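Side-chain contacts in flavodoxin (Methanosarcina acetivorans C2A, PDB 5WID), which binds flavin mononucleotide and probably transfers electrons between redox partners: residues 40-43 against 44-48; 64-67 against 68-72; 102-106 against 107-111; 122-125 against 126-129; 133-136 against 137-141. All coordinates share one frame; numbering follows the deposited sequence. Where two conformers were deposited one is given.

Interactions 1 to 5 follow one another along the chain. Interactions 1 and 4 sit at the starts of helices 42-47 and 124-143; 2 and 5 lie inside helices 64-76 and 124-143; 3 runs from the end of helix 96-106 into strand 110-119. Interactions 1 to 3 form a run: V40 and L45 meet F69, and D71 pairs with K103. Their centres lie about 14 to 17 Å apart. The centres of interactions 4 and 5 are about 17 Å apart. Interaction 4 lies on the other side of the chain's centre from interactions 1, 2 and 3. The helices flank the mainly parallel sheet of a flavodoxin fold, which carries the flavin mononucleotide.

Interaction 1. Residues 40-43 against 44-48; sequences VKLD and ELKEA
The N-terminal cap of helix 42-47 joins K41, at the N-cap position, to E44. The backbone N of K41 donates to E44 OE1 at 2.9 Å. The bond is nearly straight, at 167°. It reaches the oxygen on its anti side, with the donor 30° out of the carboxylate plane. The E44 carboxylate thus takes the N-H of the N-cap residue; K41 has no side-chain acceptor, and the bond is not returned. E44 CG stands anti to its carbonyl carbon (chi1 -68°), and the extended chain carries the carboxylate back along the first turn. The methyl CG2 of V40 packs against E44 OE1 at 3.6 Å. The K41 ammonium comes round to the other oxygen, but NZ to E44 OE2 is a long salt bridge of 3.7 Å. A water links K41 NZ with E44 OE1, so OE1 takes two bonds. OE2 also accepts a bond from Q33. With an alanine at E44, the K41 N-H would probably lose its acceptor and the K41 ammonium its counter-charge. One turn on, K46 passes over L42, its CE 3.8 Å from L42 CG. K46 NZ lies 4.4 Å from D43 OD2. A second water accepts from K46 NZ and donates to D43 OD2, so it bridges the two charges. L45 is buried and faces T73 and L74 of helix 64-76. It also meets I4 of strand 2-8, while V40 and E44 touch I35 of strand 31-36. The exit of the helix is held by K82, which bonds to the carbonyls of K46 and A48.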
loop_
_atom_site.group_PDB
_atom_site.type_symbol
_atom_site.label_atom_id
_atom_site.label_comp_id
_atom_site.label_asym_id
_atom_site.label_seq_id
_atom_site.Cartn_x
_atom_site.Cartn_y
_atom_site.Cartn_z
ATOM N N VAL A 40 8.264 -10.008 1.243
ATOM C CA VAL A 40 7.351 -10.100 2.376
ATOM C C VAL A 40 6.952 -11.557 2.599
ATOM O O VAL A 40 6.844 -12.358 1.659
ATOM C CB VAL A 40 6.135 -9.171 2.154
ATOM C CG1 VAL A 40 5.287 -9.674 1.039
ATOM C CG2 VAL A 40 5.333 -9.019 3.442
ATOM N N LYS A 41 6.777 -11.917 3.867
ATOM C CA LYS A 41 6.358 -13.253 4.259
ATOM C C LYS A 41 4.861 -13.273 4.523
ATOM O O LYS A 41 4.290 -12.292 4.998
ATOM C CB LYS A 41 7.073 -13.713 5.525
ATOM C CG LYS A 41 8.578 -13.768 5.434
ATOM C CD LYS A 41 9.120 -14.110 6.808
ATOM C CE LYS A 41 10.615 -14.009 6.847
ATOM N NZ LYS A 41 11.050 -12.643 7.260
ATOM N N LEU A 42 4.240 -14.422 4.249
ATOM C CA LEU A 42 2.820 -14.585 4.545
ATOM C C LEU A 42 2.509 -14.233 5.996
ATOM O O LEU A 42 1.540 -13.517 6.277
ATOM C CB LEU A 42 2.390 -16.021 4.233
ATOM C CG LEU A 42 0.919 -16.339 4.496
ATOM C CD1 LEU A 42 0.038 -15.450 3.641
ATOM C CD2 LEU A 42 0.622 -17.821 4.248
ATOM N N ASP A 43 3.331 -14.718 6.933
ATOM C CA ASP A 43 3.083 -14.437 8.348
ATOM C C ASP A 43 3.116 -12.947 8.656
ATOM O O ASP A 43 2.424 -12.493 9.575
ATOM C CB ASP A 43 4.107 -15.151 9.236
ATOM C CG ASP A 43 3.824 -16.629 9.383
ATOM O OD1 ASP A 43 4.761 -17.373 9.734
ATOM O OD2 ASP A 43 2.667 -17.046 9.162
ATOM N N GLU A 44 3.935 -12.178 7.933
ATOM C CA GLU A 44 3.979 -10.737 8.179
ATOM C C GLU A 44 2.666 -10.068 7.788
ATOM O O GLU A 44 2.228 -9.119 8.448
ATOM C CB GLU A 44 5.160 -10.116 7.430
ATOM C CG GLU A 44 6.495 -10.575 8.011
ATOM C CD GLU A 44 7.702 -10.124 7.206
ATOM O OE1 GLU A 44 7.643 -10.123 5.959
ATOM O OE2 GLU A 44 8.726 -9.788 7.838
ATOM N N LEU A 45 2.027 -10.545 6.715
ATOM C CA LEU A 45 0.706 -10.038 6.350
ATOM C C LEU A 45 -0.336 -10.436 7.392
ATOM O O LEU A 45 -1.164 -9.612 7.798
ATOM C CB LEU A 45 0.303 -10.574 4.970
ATOM C CG LEU A 45 1.121 -10.079 3.771
ATOM C CD1 LEU A 45 0.644 -10.753 2.490
ATOM C CD2 LEU A 45 1.047 -8.577 3.650
ATOM N N LYS A 46 -0.305 -11.702 7.833
ATOM C CA LYS A 46 -1.258 -12.175 8.835
ATOM C C LYS A 46 -1.132 -11.387 10.133
ATOM O O LYS A 46 -2.135 -11.118 10.803
ATOM C CB LYS A 46 -1.040 -13.665 9.111
ATOM C CG LYS A 46 -1.362 -14.591 7.942
ATOM C CD LYS A 46 -0.909 -16.013 8.261
ATOM C CE LYS A 46 -1.543 -17.028 7.322
ATOM N NZ LYS A 46 -1.230 -18.434 7.748
ATOM N N GLU A 47 0.092 -11.009 10.501
ATOM C CA GLU A 47 0.312 -10.311 11.766
ATOM C C GLU A 47 -0.229 -8.881 11.741
ATOM O O GLU A 47 -0.607 -8.347 12.789
ATOM C CB GLU A 47 1.812 -10.307 12.082
ATOM C CG GLU A 47 2.212 -9.444 13.276
ATOM C CD GLU A 47 3.707 -9.159 13.338
ATOM O OE1 GLU A 47 4.186 -8.801 14.434
ATOM O OE2 GLU A 47 4.400 -9.285 12.301
ATOM N N ALA A 48 -0.281 -8.252 10.572
ATOM C CA ALA A 48 -0.553 -6.819 10.486
ATOM C C ALA A 48 -2.034 -6.493 10.662
ATOM O O ALA A 48 -2.906 -7.219 10.176
ATOM C CB ALA A 48 -0.067 -6.283 9.139
HETATM O O HOH W 1 10.317 -10.464 5.150
HETATM O O HOH W 2 1.476 -18.741 7.748
#

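Interaction 2. Residues 64-67 against 68-72; sequences LPME and KFMDE
The F69 ring is met by M66, whose SD comes to 3.6 Å from F69 CD2. The sulfur lies oblique to the ring, 62° off its normal and 4.8 Å from SD to the centroid of the F69 ring. This is a Met-aromatic contact. The two side chains run side by side and point the same way. V40, just before helix 42-47, and L45 within it also pack on this ring, and V6 of strand 2-8 touches it too. The other flat groups are the carboxylates of E67 and D71, with planes 80° apart. Their like charges come close, E67 OE2 lying 4.0 Å from D71 OD2. A water between them donates to each oxygen. That bridge is likely to ease the repulsion. D71 has its main partner in K103 of helix 96-106, bound as a salt bridge through OD1. The bend at chi2 (58°) lays the M66 sulfur against M70 CG at 3.9 Å. K68 NZ forms a salt bridge with E72 OE2 at 2.7 Å, on the oxygen's syn lone pair. M66 continues inward to V53 and S55 of strand 50-58. The result is an amphipathic helix: M66, F69 and M70 face the sheet and neighbouring helices, and the K68-E72 pair lies on the exposed side.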
loop_
_atom_site.group_PDB
_atom_site.type_symbol
_atom_site.label_atom_id
_atom_site.label_comp_id
_atom_site.label_asym_id
_atom_site.label_seq_id
_atom_site.Cartn_x
_atom_site.Cartn_y
_atom_site.Cartn_z
ATOM N N LEU A 64 2.328 -7.700 -13.369
ATOM C CA LEU A 64 1.919 -9.081 -13.114
ATOM C C LEU A 64 2.442 -9.669 -11.800
ATOM O O LEU A 64 1.665 -10.366 -11.122
ATOM C CB LEU A 64 2.328 -9.958 -14.308
ATOM C CG LEU A 64 1.950 -11.440 -14.235
ATOM C CD1 LEU A 64 0.442 -11.601 -14.036
ATOM C CD2 LEU A 64 2.407 -12.172 -15.491
ATOM N N PRO A 65 3.698 -9.455 -11.380
ATOM C CA PRO A 65 4.102 -9.991 -10.070
ATOM C C PRO A 65 3.247 -9.476 -8.928
ATOM O O PRO A 65 2.987 -10.227 -7.983
ATOM C CB PRO A 65 5.562 -9.532 -9.934
ATOM C CG PRO A 65 6.036 -9.446 -11.376
ATOM C CD PRO A 65 4.844 -8.848 -12.087
ATOM N N MET A 66 2.782 -8.225 -8.991
ATOM C CA MET A 66 1.918 -7.724 -7.926
ATOM C C MET A 66 0.514 -8.312 -8.031
ATOM O O MET A 66 -0.138 -8.575 -7.007
ATOM C CB MET A 66 1.865 -6.190 -7.949
ATOM C CG MET A 66 0.909 -5.591 -6.894
ATOM S SD MET A 66 1.337 -6.089 -5.218
ATOM C CE MET A 66 2.664 -4.950 -4.846
ATOM N N GLU A 67 0.015 -8.509 -9.254
ATOM C CA GLU A 67 -1.294 -9.138 -9.392
ATOM C C GLU A 67 -1.283 -10.530 -8.779
ATOM O O GLU A 67 -2.214 -10.916 -8.059
ATOM C CB GLU A 67 -1.703 -9.192 -10.864
ATOM C CG GLU A 67 -3.154 -9.567 -11.064
ATOM C CD GLU A 67 -3.538 -9.679 -12.526
ATOM O OE1 GLU A 67 -2.737 -9.264 -13.395
ATOM O OE2 GLU A 67 -4.647 -10.182 -12.804
ATOM N N LYS A 68 -0.214 -11.289 -9.037
ATOM C CA LYS A 68 -0.066 -12.620 -8.456
ATOM C C LYS A 68 0.072 -12.540 -6.940
ATOM O O LYS A 68 -0.573 -13.300 -6.206
ATOM C CB LYS A 68 1.144 -13.308 -9.092
ATOM C CG LYS A 68 1.489 -14.668 -8.518
ATOM C CD LYS A 68 2.670 -15.282 -9.262
ATOM C CE LYS A 68 2.594 -16.800 -9.255
ATOM N NZ LYS A 68 1.445 -17.302 -10.063
ATOM N N PHE A 69 0.899 -11.611 -6.451
ATOM C CA PHE A 69 1.034 -11.420 -5.009
ATOM C C PHE A 69 -0.319 -11.186 -4.350
ATOM O O PHE A 69 -0.622 -11.767 -3.302
ATOM C CB PHE A 69 1.964 -10.240 -4.708
ATOM C CG PHE A 69 1.935 -9.827 -3.264
ATOM C CD1 PHE A 69 2.690 -10.518 -2.327
ATOM C CD2 PHE A 69 1.121 -8.790 -2.835
ATOM C CE1 PHE A 69 2.650 -10.161 -0.984
ATOM C CE2 PHE A 69 1.082 -8.430 -1.499
ATOM C CZ PHE A 69 1.860 -9.125 -0.574
ATOM N N MET A 70 -1.149 -10.327 -4.954
ATOM C CA MET A 70 -2.459 -10.023 -4.382
ATOM C C MET A 70 -3.407 -11.211 -4.476
ATOM O O MET A 70 -4.115 -11.530 -3.509
ATOM C CB MET A 70 -3.062 -8.815 -5.087
ATOM C CG MET A 70 -2.255 -7.544 -4.823
ATOM S SD MET A 70 -3.224 -6.092 -5.210
ATOM C CE MET A 70 -4.392 -6.065 -3.825
ATOM N N ASP A 71 -3.451 -11.869 -5.639
ATOM C CA ASP A 71 -4.431 -12.929 -5.856
ATOM C C ASP A 71 -4.088 -14.192 -5.081
ATOM O O ASP A 71 -4.981 -14.981 -4.756
ATOM C CB ASP A 71 -4.523 -13.265 -7.344
ATOM C CG ASP A 71 -5.215 -12.187 -8.146
ATOM O OD1 ASP A 71 -5.872 -11.307 -7.555
ATOM O OD2 ASP A 71 -5.091 -12.220 -9.383
ATOM N N GLU A 72 -2.803 -14.424 -4.823
ATOM C CA GLU A 72 -2.361 -15.629 -4.136
ATOM C C GLU A 72 -1.989 -15.340 -2.687
ATOM O O GLU A 72 -2.663 -15.809 -1.765
ATOM C CB GLU A 72 -1.189 -16.254 -4.904
ATOM C CG GLU A 72 -1.599 -16.725 -6.290
ATOM C CD GLU A 72 -0.428 -17.157 -7.143
ATOM O OE1 GLU A 72 0.664 -17.399 -6.588
ATOM O OE2 GLU A 72 -0.607 -17.248 -8.376
HETATM O O HOH W 3 -6.614 -11.421 -11.451
#

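Interaction 3. Residues 102-106 against 107-111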
loop_
_atom_site.group_PDB
_atom_site.type_symbol
_atom_site.label_atom_id
_atom_site.label_comp_id
_atom_site.label_asym_id
_atom_site.label_seq_id
_atom_site.Cartn_x
_atom_site.Cartn_y
_atom_site.Cartn_z
ATOM N N GLU A 102 -9.797 -2.048 -5.560
ATOM C CA GLU A 102 -10.941 -2.896 -5.881
ATOM C C GLU A 102 -10.693 -4.339 -5.455
ATOM O O GLU A 102 -11.582 -4.989 -4.891
ATOM C CB GLU A 102 -11.252 -2.804 -7.377
ATOM C CG GLU A 102 -12.040 -1.556 -7.741
ATOM C CD GLU A 102 -12.001 -1.220 -9.226
ATOM O OE1 GLU A 102 -11.714 -2.123 -10.042
ATOM O OE2 GLU A 102 -12.270 -0.046 -9.572
ATOM N N LYS A 103 -9.484 -4.855 -5.706
ATOM C CA LYS A 103 -9.137 -6.200 -5.257
ATOM C C LYS A 103 -9.244 -6.325 -3.747
ATOM O O LYS A 103 -9.785 -7.313 -3.238
ATOM C CB LYS A 103 -7.717 -6.546 -5.686
ATOM C CG LYS A 103 -7.598 -7.382 -6.922
ATOM C CD LYS A 103 -6.165 -7.894 -7.055
ATOM C CE LYS A 103 -5.837 -8.134 -8.509
ATOM N NZ LYS A 103 -6.752 -9.144 -9.061
ATOM N N MET A 104 -8.723 -5.334 -3.012
ATOM C CA MET A 104 -8.794 -5.383 -1.554
ATOM C C MET A 104 -10.236 -5.427 -1.066
ATOM O O MET A 104 -10.562 -6.182 -0.141
ATOM C CB MET A 104 -8.075 -4.183 -0.950
ATOM C CG MET A 104 -6.581 -4.214 -1.168
ATOM S SD MET A 104 -5.864 -2.716 -0.459
ATOM C CE MET A 104 -4.345 -3.372 0.187
ATOM N N ARG A 105 -11.111 -4.608 -1.657
ATOM C CA ARG A 105 -12.511 -4.612 -1.244
ATOM C C ARG A 105 -13.159 -5.964 -1.522
ATOM O O ARG A 105 -13.928 -6.474 -0.697
ATOM C CB ARG A 105 -13.271 -3.479 -1.948
ATOM C CG ARG A 105 -12.876 -2.096 -1.459
ATOM C CD ARG A 105 -13.792 -0.998 -1.991
ATOM N NE ARG A 105 -13.225 0.323 -1.732
ATOM C CZ ARG A 105 -12.597 1.053 -2.653
ATOM N NH1 ARG A 105 -12.485 0.597 -3.892
ATOM N NH2 ARG A 105 -12.102 2.244 -2.344
ATOM N N GLU A 106 -12.844 -6.569 -2.670
ATOM C CA GLU A 106 -13.393 -7.877 -3.011
ATOM C C GLU A 106 -12.967 -8.940 -2.010
ATOM O O GLU A 106 -13.686 -9.926 -1.805
ATOM C CB GLU A 106 -12.948 -8.282 -4.417
ATOM C CG GLU A 106 -13.830 -7.758 -5.533
ATOM C CD GLU A 106 -13.161 -7.859 -6.897
ATOM O OE1 GLU A 106 -13.801 -7.483 -7.902
ATOM O OE2 GLU A 106 -11.995 -8.311 -6.962
ATOM N N MET A 107 -11.798 -8.760 -1.403
ATOM C CA MET A 107 -11.211 -9.627 -0.389
ATOM C C MET A 107 -11.791 -9.427 1.000
ATOM O O MET A 107 -11.372 -10.129 1.929
ATOM C CB MET A 107 -9.713 -9.352 -0.300
ATOM C CG MET A 107 -8.838 -10.442 -0.730
ATOM S SD MET A 107 -7.194 -9.727 -0.655
ATOM C CE MET A 107 -6.889 -9.536 -2.404
ATOM N N GLY A 108 -12.682 -8.461 1.190
ATOM C CA GLY A 108 -13.221 -8.185 2.507
ATOM C C GLY A 108 -12.471 -7.152 3.318
ATOM O O GLY A 108 -12.789 -6.970 4.501
ATOM N N MET A 109 -11.491 -6.468 2.733
ATOM C CA MET A 109 -10.809 -5.404 3.459
ATOM C C MET A 109 -11.619 -4.115 3.397
ATOM O O MET A 109 -12.391 -3.888 2.459
ATOM C CB MET A 109 -9.412 -5.155 2.879
ATOM C CG MET A 109 -8.511 -6.375 2.896
ATOM S SD MET A 109 -6.842 -6.027 2.315
ATOM C CE MET A 109 -6.159 -5.165 3.736
ATOM N N THR A 110 -11.447 -3.273 4.415
ATOM C CA THR A 110 -11.998 -1.923 4.413
ATOM C C THR A 110 -10.887 -0.984 3.975
ATOM O O THR A 110 -9.943 -0.733 4.735
ATOM C CB THR A 110 -12.536 -1.522 5.782
ATOM O OG1 THR A 110 -13.551 -2.448 6.176
ATOM C CG2 THR A 110 -13.128 -0.114 5.721
ATOM N N VAL A 111 -11.008 -0.475 2.753
ATOM C CA VAL A 111 -9.970 0.333 2.130
ATOM C C VAL A 111 -10.171 1.784 2.541
ATOM O O VAL A 111 -11.244 2.362 2.339
ATOM C CB VAL A 111 -9.992 0.187 0.601
ATOM C CG1 VAL A 111 -8.984 1.152 -0.038
ATOM C CG2 VAL A 111 -9.690 -1.240 0.217
HETATM O O HOH W 4 -13.532 -0.335 1.354
HETATM O O HOH W 5 -12.270 3.808 0.211
HETATM O O HOH W 6 -14.706 -4.974 1.464
#
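Apolar contacts come first: V111 sets its CG2 against M104 CB at 3.6 Å. The two side chains cross at about a right angle. The same methyl lies 3.7 Å from R105 CG, where the arginine chain runs extended over the valine. M109 SD lies 3.9 Å from M104 CG, and these two side chains cross at a slant. M104 goes on to V53 and M109 to I51, both in strand 50-58. Water-mediated bonds form the second group. One water accepts from R105 NH2, lying at the guanidinium edge and in its plane, and donates to V111 O. Another accepts from V111 N and, weakly, from R105 NE. A third donates to the carbonyls of both R105 and M109. Direct backbone bonds close the helix. M107 N still makes the helix-type bond to K103 O at 3.1 Å. M109 N reaches M104 O at 3.0 Å. G108 N reaches R105 O, also at 3.0 Å, from well above the carbonyl plane. G108 has a positive phi of 91°, where a CB would jam against the preceding carbonyl oxygen. The last two bonds, with G108 at positive phi, make a Schellman motif, which leads helix 96-106 into strand 110-119 within a beta-alpha-beta crossover.

Interaction 4. Residues 122-125 against 126-129; sequences PTDK and DLQE
D126 turns back over the start of helix 124-143 and meets T123, the N-cap residue. D126 OD2 accepts from the backbone N of T123 at 2.9 Å. The oxygen is met on its anti side, 32° out of the carboxylate plane. In return, D126 N donates to T123 OG1 at 3.0 Å. The two bonds make a capping box. T123 OG1 sits between its own N and carbonyl carbon (chi1 67°), and from there it faces the amide of D126. D126 CB also touches P122 CB at 3.9 Å. K125 folds its chain at chi3 and chi4. A water accepts from its NZ and donates to D126 OD1, so each oxygen of D126 has a bond. K125 NZ lies 4.5 Å from E129 OE2, beyond a salt bridge. L127 carries the apolar side: its CD2 packs on P122 CB at 3.7 Å. P122 in turn leans on N13 and M17 of helix 13-27, and L127 on A20. N13 is an FMN-binding residue. A leucine in place of D126 would probably leave the T123 N-H without its acceptor and the water at K125 without its second partner. Chemically, a negative carboxylate at the first turn is likely to interact well with the helix dipole. T123 OG1 satisfies a first-turn amide that has no carbonyl of an earlier turn to bond, and D126 OD2 satisfies the N-H of the N-cap residue.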
loop_
_atom_site.group_PDB
_atom_site.type_symbol
_atom_site.label_atom_id
_atom_site.label_comp_id
_atom_site.label_asym_id
_atom_site.label_seq_id
_atom_site.Cartn_x
_atom_site.Cartn_y
_atom_site.Cartn_z
ATOM N N PRO A 122 7.779 11.460 -7.206
ATOM C CA PRO A 122 7.184 12.277 -6.140
ATOM C C PRO A 122 8.079 13.451 -5.774
ATOM O O PRO A 122 9.269 13.280 -5.501
ATOM C CB PRO A 122 7.049 11.290 -4.971
ATOM C CG PRO A 122 6.935 9.940 -5.632
ATOM C CD PRO A 122 7.839 10.031 -6.848
ATOM N N THR A 123 7.497 14.653 -5.795
ATOM C CA THR A 123 8.145 15.828 -5.231
ATOM C C THR A 123 8.122 15.762 -3.705
ATOM O O THR A 123 7.472 14.905 -3.102
ATOM C CB THR A 123 7.429 17.103 -5.665
ATOM O OG1 THR A 123 6.123 17.120 -5.069
ATOM C CG2 THR A 123 7.292 17.165 -7.195
ATOM N N ASP A 124 8.795 16.722 -3.070
ATOM C CA ASP A 124 8.704 16.787 -1.613
ATOM C C ASP A 124 7.258 16.949 -1.146
ATOM O O ASP A 124 6.841 16.303 -0.180
ATOM C CB ASP A 124 9.585 17.911 -1.068
ATOM C CG ASP A 124 11.064 17.574 -1.161
ATOM O OD1 ASP A 124 11.895 18.493 -1.104
ATOM O OD2 ASP A 124 11.385 16.379 -1.306
ATOM N N LYS A 125 6.469 17.785 -1.829
ATOM C CA LYS A 125 5.079 17.954 -1.407
ATOM C C LYS A 125 4.271 16.686 -1.664
ATOM O O LYS A 125 3.402 16.332 -0.859
ATOM C CB LYS A 125 4.432 19.161 -2.101
ATOM C CG LYS A 125 3.061 19.572 -1.497
ATOM C CD LYS A 125 2.613 20.958 -1.971
ATOM C CE LYS A 125 2.082 20.937 -3.411
ATOM N NZ LYS A 125 0.787 20.184 -3.551
ATOM N N ASP A 126 4.552 15.978 -2.769
ATOM C CA ASP A 126 3.931 14.669 -2.992
ATOM C C ASP A 126 4.242 13.704 -1.857
ATOM O O ASP A 126 3.375 12.932 -1.431
ATOM C CB ASP A 126 4.420 14.043 -4.303
ATOM C CG ASP A 126 3.950 14.779 -5.542
ATOM O OD1 ASP A 126 2.869 15.410 -5.516
ATOM O OD2 ASP A 126 4.678 14.690 -6.557
ATOM N N LEU A 127 5.490 13.700 -1.382
ATOM C CA LEU A 127 5.846 12.791 -0.304
ATOM C C LEU A 127 5.152 13.180 0.999
ATOM O O LEU A 127 4.906 12.316 1.842
ATOM C CB LEU A 127 7.365 12.752 -0.132
ATOM C CG LEU A 127 8.081 12.105 -1.329
ATOM C CD1 LEU A 127 9.593 12.341 -1.271
ATOM C CD2 LEU A 127 7.762 10.613 -1.420
ATOM N N GLN A 128 4.830 14.461 1.179
ATOM C CA GLN A 128 4.023 14.858 2.332
ATOM C C GLN A 128 2.612 14.285 2.230
ATOM O O GLN A 128 2.024 13.886 3.244
ATOM C CB GLN A 128 3.985 16.385 2.453
ATOM C CG GLN A 128 5.289 17.008 2.948
ATOM C CD GLN A 128 5.732 16.452 4.298
ATOM O OE1 GLN A 128 4.958 16.420 5.257
ATOM N NE2 GLN A 128 6.985 16.012 4.375
ATOM N N GLU A 129 2.047 14.225 1.016
ATOM C CA GLU A 129 0.770 13.526 0.847
ATOM C C GLU A 129 0.882 12.082 1.302
ATOM O O GLU A 129 -0.027 11.555 1.955
ATOM C CB GLU A 129 0.309 13.539 -0.615
ATOM C CG GLU A 129 0.252 14.888 -1.254
ATOM C CD GLU A 129 -1.031 15.620 -0.947
ATOM O OE1 GLU A 129 -1.908 15.046 -0.253
ATOM O OE2 GLU A 129 -1.154 16.771 -1.409
HETATM O O HOH W 7 8.583 15.702 1.974
HETATM O O HOH W 8 2.495 18.064 -4.933
#

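Interaction 5. Residues 133-136 against 137-141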
loop_
_atom_site.group_PDB
_atom_site.type_symbol
_atom_site.label_atom_id
_atom_site.label_comp_id
_atom_site.label_asym_id
_atom_site.label_seq_id
_atom_site.Cartn_x
_atom_site.Cartn_y
_atom_site.Cartn_z
ATOM N N LEU A 133 -1.111 10.009 4.341
ATOM C CA LEU A 133 -1.799 8.720 4.261
ATOM C C LEU A 133 -1.318 7.780 5.363
ATOM O O LEU A 133 -2.125 7.083 5.989
ATOM C CB LEU A 133 -1.608 8.089 2.871
ATOM C CG LEU A 133 -2.183 6.672 2.725
ATOM C CD1 LEU A 133 -3.700 6.635 2.981
ATOM C CD2 LEU A 133 -1.866 6.120 1.333
ATOM N N GLY A 134 -0.012 7.783 5.650
ATOM C CA GLY A 134 0.508 6.930 6.709
ATOM C C GLY A 134 0.021 7.348 8.086
ATOM O O GLY A 134 -0.348 6.499 8.905
ATOM N N ILE A 135 -0.009 8.658 8.356
ATOM C CA ILE A 135 -0.591 9.139 9.612
ATOM C C ILE A 135 -2.025 8.650 9.739
ATOM O O ILE A 135 -2.437 8.144 10.792
ATOM C CB ILE A 135 -0.520 10.678 9.698
ATOM C CG1 ILE A 135 0.932 11.147 9.852
ATOM C CG2 ILE A 135 -1.384 11.192 10.863
ATOM C CD1 ILE A 135 1.124 12.653 9.594
ATOM N N ASP A 136 -2.807 8.786 8.657
ATOM C CA ASP A 136 -4.201 8.352 8.695
ATOM C C ASP A 136 -4.307 6.855 8.963
ATOM O O ASP A 136 -5.191 6.414 9.707
ATOM C CB ASP A 136 -4.919 8.697 7.383
ATOM C CG ASP A 136 -5.113 10.196 7.170
ATOM O OD1 ASP A 136 -4.962 10.992 8.129
ATOM O OD2 ASP A 136 -5.430 10.573 6.017
ATOM N N ILE A 137 -3.438 6.055 8.340
ATOM C CA ILE A 137 -3.446 4.611 8.590
ATOM C C ILE A 137 -3.178 4.328 10.063
ATOM O O ILE A 137 -3.869 3.519 10.697
ATOM C CB ILE A 137 -2.420 3.897 7.693
ATOM C CG1 ILE A 137 -2.844 3.943 6.221
ATOM C CG2 ILE A 137 -2.265 2.438 8.136
ATOM C CD1 ILE A 137 -1.713 3.484 5.271
ATOM N N ALA A 138 -2.164 4.983 10.628
ATOM C CA ALA A 138 -1.848 4.769 12.036
ATOM C C ALA A 138 -3.025 5.143 12.932
ATOM O O ALA A 138 -3.341 4.423 13.888
ATOM C CB ALA A 138 -0.602 5.572 12.415
ATOM N N GLU A 139 -3.698 6.255 12.634
ATOM C CA GLU A 139 -4.822 6.669 13.472
ATOM C C GLU A 139 -5.975 5.683 13.373
ATOM O O GLU A 139 -6.655 5.408 14.370
ATOM C CB GLU A 139 -5.270 8.075 13.077
ATOM C CG GLU A 139 -4.294 9.163 13.523
ATOM C CD GLU A 139 -4.052 9.134 15.027
ATOM O OE1 GLU A 139 -5.016 8.896 15.788
ATOM O OE2 GLU A 139 -2.897 9.332 15.451
ATOM N N LYS A 140 -6.202 5.136 12.179
ATOM C CA LYS A 140 -7.229 4.114 12.005
ATOM C C LYS A 140 -6.890 2.858 12.796
ATOM O O LYS A 140 -7.762 2.273 13.452
ATOM C CB LYS A 140 -7.385 3.794 10.515
ATOM C CG LYS A 140 -8.599 2.952 10.167
ATOM C CD LYS A 140 -9.890 3.729 10.339
ATOM C CE LYS A 140 -10.115 4.677 9.172
ATOM N NZ LYS A 140 -11.448 5.341 9.255
ATOM N N VAL A 141 -5.623 2.433 12.747
ATOM C CA VAL A 141 -5.183 1.269 13.514
ATOM C C VAL A 141 -5.430 1.488 15.001
ATOM O O VAL A 141 -5.988 0.627 15.693
ATOM C CB VAL A 141 -3.698 0.973 13.230
ATOM C CG1 VAL A 141 -3.127 0.003 14.263
ATOM C CG2 VAL A 141 -3.534 0.409 11.832
#
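L133 and I137 meet through two first torsions. L133 CG lies anti to its N (chi1 175°), and the leucine branch comes nearer to the next turn. I137 CG1 lies anti to its carbonyl carbon (chi1 -68°), which leads its chain back toward L133. L133 CG and I137 CD1 then stand 4.1 Å apart, and the side chains pass at a slant. I137 CG1 rests close on the carbonyl, 3.2 Å from L133 O. That oxygen also takes the helical bond from I137 N at 2.9 Å. Both residues face inward, as expected of the C-terminal helix 124-143 of a flavodoxin fold. L133 reaches I21 of helix 13-27 and L116 of strand 110-119. I137 reaches I21 and I25, and also A85 of strand 83-90. G134 has no side chain, and its carbonyl accepts from A138 N at 2.9 Å. A138 CB lies against I135 O at 3.6 Å. I135 CG2 lies 4.4 Å from E139 CG, a loose contact on the flank that meets S27 and K28. E139 CG, set by chi1 (-73°), lies 3.5 Å from I135 O. D136 turns its carboxylate to R132, one turn back, in a salt bridge through OD1. Its carbonyl accepts from K140 N, and both D136 and K140 brush M112 of strand 110-119.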